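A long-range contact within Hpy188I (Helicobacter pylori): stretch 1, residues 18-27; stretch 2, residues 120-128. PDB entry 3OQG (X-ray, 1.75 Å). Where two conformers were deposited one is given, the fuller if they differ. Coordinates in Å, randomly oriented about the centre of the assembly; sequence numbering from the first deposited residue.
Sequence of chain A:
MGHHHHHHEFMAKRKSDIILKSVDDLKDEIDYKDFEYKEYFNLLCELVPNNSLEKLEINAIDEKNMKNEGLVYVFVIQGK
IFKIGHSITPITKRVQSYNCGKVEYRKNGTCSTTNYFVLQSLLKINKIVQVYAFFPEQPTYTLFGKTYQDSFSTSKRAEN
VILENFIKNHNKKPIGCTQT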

# COMPACT_ATOMS: atom_id res chain seq x y z
N ILE A 18 -16.49 -12.01 -3.14
CA ILE A 18 -17.14 -13.11 -2.43
C ILE A 18 -16.91 -12.98 -0.95
O ILE A 18 -15.83 -13.30 -0.42
N ILE A 19 -17.93 -12.48 -0.27
CA ILE A 19 -17.85 -12.24 1.17
C ILE A 19 -18.16 -13.57 1.88
O ILE A 19 -19.08 -14.29 1.50
N LEU A 20 -17.37 -13.91 2.89
CA LEU A 20 -17.64 -15.13 3.67
C LEU A 20 -18.93 -14.95 4.46
O LEU A 20 -19.21 -13.85 4.95
N LYS A 21 -19.71 -16.03 4.60
CA LYS A 21 -21.07 -15.92 5.14
C LYS A 21 -21.22 -16.42 6.58
O LYS A 21 -22.16 -16.02 7.27
N SER A 22 -20.29 -17.24 7.04
CA SER A 22 -20.36 -17.79 8.39
C SER A 22 -19.06 -18.48 8.75
O SER A 22 -18.21 -18.70 7.89
N VAL A 23 -18.93 -18.85 10.02
CA VAL A 23 -17.79 -19.64 10.49
C VAL A 23 -17.60 -20.95 9.70
O VAL A 23 -16.48 -21.40 9.55
N ASP A 24 -18.69 -21.55 9.21
CA ASP A 24 -18.60 -22.76 8.38
C ASP A 24 -17.65 -22.55 7.20
O ASP A 24 -17.05 -23.50 6.70
N ASP A 25 -17.52 -21.31 6.74
CA ASP A 25 -16.63 -21.01 5.60
C ASP A 25 -15.16 -21.20 5.95
O ASP A 25 -14.31 -21.29 5.05
N LEU A 26 -14.86 -21.29 7.25
CA LEU A 26 -13.50 -21.50 7.72
C LEU A 26 -13.15 -22.96 8.00
O LEU A 26 -12.07 -23.25 8.48
N LYS A 27 -14.05 -23.88 7.71
CA LYS A 27 -13.85 -25.26 8.17
C LYS A 27 -12.62 -25.95 7.60
O LYS A 27 -12.10 -26.86 8.24
N GLN A 120 -16.33 -6.96 5.61
CA GLN A 120 -17.66 -7.53 5.35
C GLN A 120 -17.70 -8.99 5.78
O GLN A 120 -18.71 -9.44 6.33
N SER A 121 -16.61 -9.71 5.56
CA SER A 121 -16.54 -11.12 5.98
C SER A 121 -16.58 -11.24 7.50
O SER A 121 -17.32 -12.05 8.04
N LEU A 122 -15.79 -10.42 8.19
CA LEU A 122 -15.79 -10.44 9.65
C LEU A 122 -17.14 -10.02 10.25
O LEU A 122 -17.57 -10.59 11.25
N LEU A 123 -17.79 -9.02 9.66
CA LEU A 123 -19.11 -8.61 10.12
C LEU A 123 -20.15 -9.73 9.94
O LEU A 123 -21.00 -9.96 10.81
N LYS A 124 -20.09 -10.41 8.80
CA LYS A 124 -21.05 -11.47 8.47
C LYS A 124 -20.87 -12.71 9.32
O LYS A 124 -21.85 -13.30 9.81
N ILE A 125 -19.61 -13.11 9.51
CA ILE A 125 -19.28 -14.26 10.37
C ILE A 125 -19.69 -13.91 11.80
O ILE A 125 -20.21 -14.75 12.55
N ASN A 126 -19.47 -12.65 12.15
CA ASN A 126 -19.98 -12.06 13.40
C ASN A 126 -19.48 -12.79 14.64
O ASN A 126 -20.22 -13.02 15.62
N LYS A 127 -18.18 -13.10 14.60
CA LYS A 127 -17.48 -13.63 15.76
C LYS A 127 -16.34 -12.70 16.17
O LYS A 127 -15.79 -11.96 15.35
N ILE A 128 -16.00 -12.75 17.45
CA ILE A 128 -14.84 -12.00 17.95
C ILE A 128 -13.59 -12.64 17.33
O ILE A 128 -13.50 -13.88 17.19

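A mostly irregular segment can be fixed against a helix by combining apolar contacts with a few well-placed polar ones, and residues 18-27 of Hpy188I, laid along the helix that ends at I125, illustrate the principle. I18 turns away and takes no part. I19 points toward the helix, with chi1 and chi2 both m, and its CG2 lies 3.5 Å from Q120 C and 3.7 Å from Q120 CB; Q120, also m at chi1, starts toward the loop before its amide leads away.

At L20 the main chain takes over. L20 N donates to S121 OG at 3.0 Å, a nearly straight bond to a serine in the m rotamer, while the sideways leucine side chain (m, t) brings L20 CB to 4.1 Å from I125 CD1. K21 offers its carbonyl as the polar partner: K124, pointing toward the loop with chi angles t, p, t, p, folds its chain so that NZ donates to K21 O at 2.7 Å. The K21 side chain heads away overall, though K21 CB still lies 4.1 Å from K124 NZ, and K21 N is held within the loop by D25 OD2 at 2.7 Å.

S22 also directs its side chain away, yet its backbone packs closely, S22 C lying 3.7 Å from I125 CG1. Its buried N finds no partner in the model. A 3-10 turn follows at V23-L26. V23, sideways and m, sets CG1 3.6 Å from I125 CG2 and 3.5 Å from K127 CG, the lysine pointing toward the loop beyond the helix. Beside this apolar contact, one water accepts from V23 N (2.9 Å) and donates to I125 O (2.8 Å), joining the two backbones. D24 makes no contact; L26 (m, t) points back toward the helix, its CD1 4.4 Å from I125 CD1. I125 (m, t) thus meets L20, V23 and L26, and has the largest area covered.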

# COMPACT_ATOMS: atom_id res chain seq x y z
CB ILE A 18 -16.67 -14.51 -2.91
CG1 ILE A 18 -16.85 -14.66 -4.42
CG2 ILE A 18 -17.47 -15.59 -2.16
CD1 ILE A 18 -16.03 -15.82 -5.01
CB ILE A 19 -18.82 -11.14 1.60
CG1 ILE A 19 -18.55 -9.83 0.85
CG2 ILE A 19 -18.76 -10.96 3.12
CD1 ILE A 19 -17.11 -9.36 0.89
CB LEU A 20 -16.46 -15.45 4.57
CG LEU A 20 -15.11 -15.61 3.86
CD1 LEU A 20 -14.10 -16.27 4.81
CD2 LEU A 20 -15.23 -16.41 2.54
CB LYS A 21 -22.12 -16.55 4.20
CG LYS A 21 -21.79 -17.93 3.66
CD LYS A 21 -22.71 -18.35 2.50
CE LYS A 21 -23.88 -19.19 2.95
NZ LYS A 21 -24.78 -19.51 1.81
CB SER A 22 -21.49 -18.80 8.53
OG SER A 22 -21.14 -20.04 7.97
CB VAL A 23 -17.88 -19.99 12.01
CG1 VAL A 23 -17.54 -18.78 12.85
CG2 VAL A 23 -19.26 -20.53 12.36
CB ASP A 24 -19.98 -23.21 7.86
CG ASP A 24 -19.92 -24.51 7.02
OD1 ASP A 24 -19.53 -25.57 7.56
OD2 ASP A 24 -20.29 -24.47 5.82
CB ASP A 25 -16.86 -19.60 5.06
CG ASP A 25 -18.13 -19.49 4.22
OD1 ASP A 25 -18.69 -20.54 3.83
OD2 ASP A 25 -18.56 -18.37 3.92
CB LEU A 26 -13.28 -20.70 8.99
CG LEU A 26 -13.57 -19.20 8.85
CD1 LEU A 26 -13.34 -18.47 10.16
CD2 LEU A 26 -12.75 -18.55 7.74
CB LYS A 27 -15.11 -26.08 7.93
CG LYS A 27 -15.42 -26.33 6.49
CD LYS A 27 -16.65 -27.23 6.37
CE LYS A 27 -17.29 -27.03 5.02
NZ LYS A 27 -16.40 -27.51 3.94
CB GLN A 120 -18.09 -7.37 3.90
CG GLN A 120 -18.25 -5.93 3.44
CD GLN A 120 -19.17 -5.13 4.33
OE1 GLN A 120 -20.25 -5.61 4.74
NE2 GLN A 120 -18.78 -3.90 4.63
CB SER A 121 -15.28 -11.81 5.44
OG SER A 121 -15.37 -11.97 4.02
CB LEU A 122 -14.64 -9.59 10.20
CG LEU A 122 -13.22 -10.06 9.86
CD1 LEU A 122 -12.15 -9.27 10.64
CD2 LEU A 122 -12.96 -11.54 10.00
CB LEU A 123 -19.56 -7.32 9.39
CG LEU A 123 -18.85 -6.01 9.74
CD1 LEU A 123 -19.41 -4.85 8.88
CD2 LEU A 123 -18.91 -5.69 11.24
CB LYS A 124 -20.97 -11.81 6.98
CG LYS A 124 -21.98 -12.81 6.46
CD LYS A 124 -23.43 -12.32 6.52
CE LYS A 124 -24.41 -13.39 6.01
NZ LYS A 124 -24.48 -14.59 6.92
CB ILE A 125 -17.79 -14.57 10.29
CG1 ILE A 125 -17.42 -15.12 8.89
CG2 ILE A 125 -17.37 -15.53 11.42
CD1 ILE A 125 -15.92 -15.19 8.66
CB ASN A 126 -21.50 -11.98 13.35
CG ASN A 126 -22.07 -10.98 14.35
OD1 ASN A 126 -21.41 -10.03 14.77
ND2 ASN A 126 -23.34 -11.19 14.70
CB LYS A 127 -16.89 -15.01 15.46
CG LYS A 127 -17.88 -16.07 15.02
CD LYS A 127 -18.88 -16.41 16.10
CE LYS A 127 -19.93 -17.42 15.63
NZ LYS A 127 -20.81 -17.84 16.76
CB ILE A 128 -14.82 -11.97 19.48
CG1 ILE A 128 -15.97 -11.09 20.00
CG2 ILE A 128 -13.52 -11.44 19.96
CD1 ILE A 128 -16.27 -11.26 21.48
O HOH W 1 -20.64 -17.44 11.90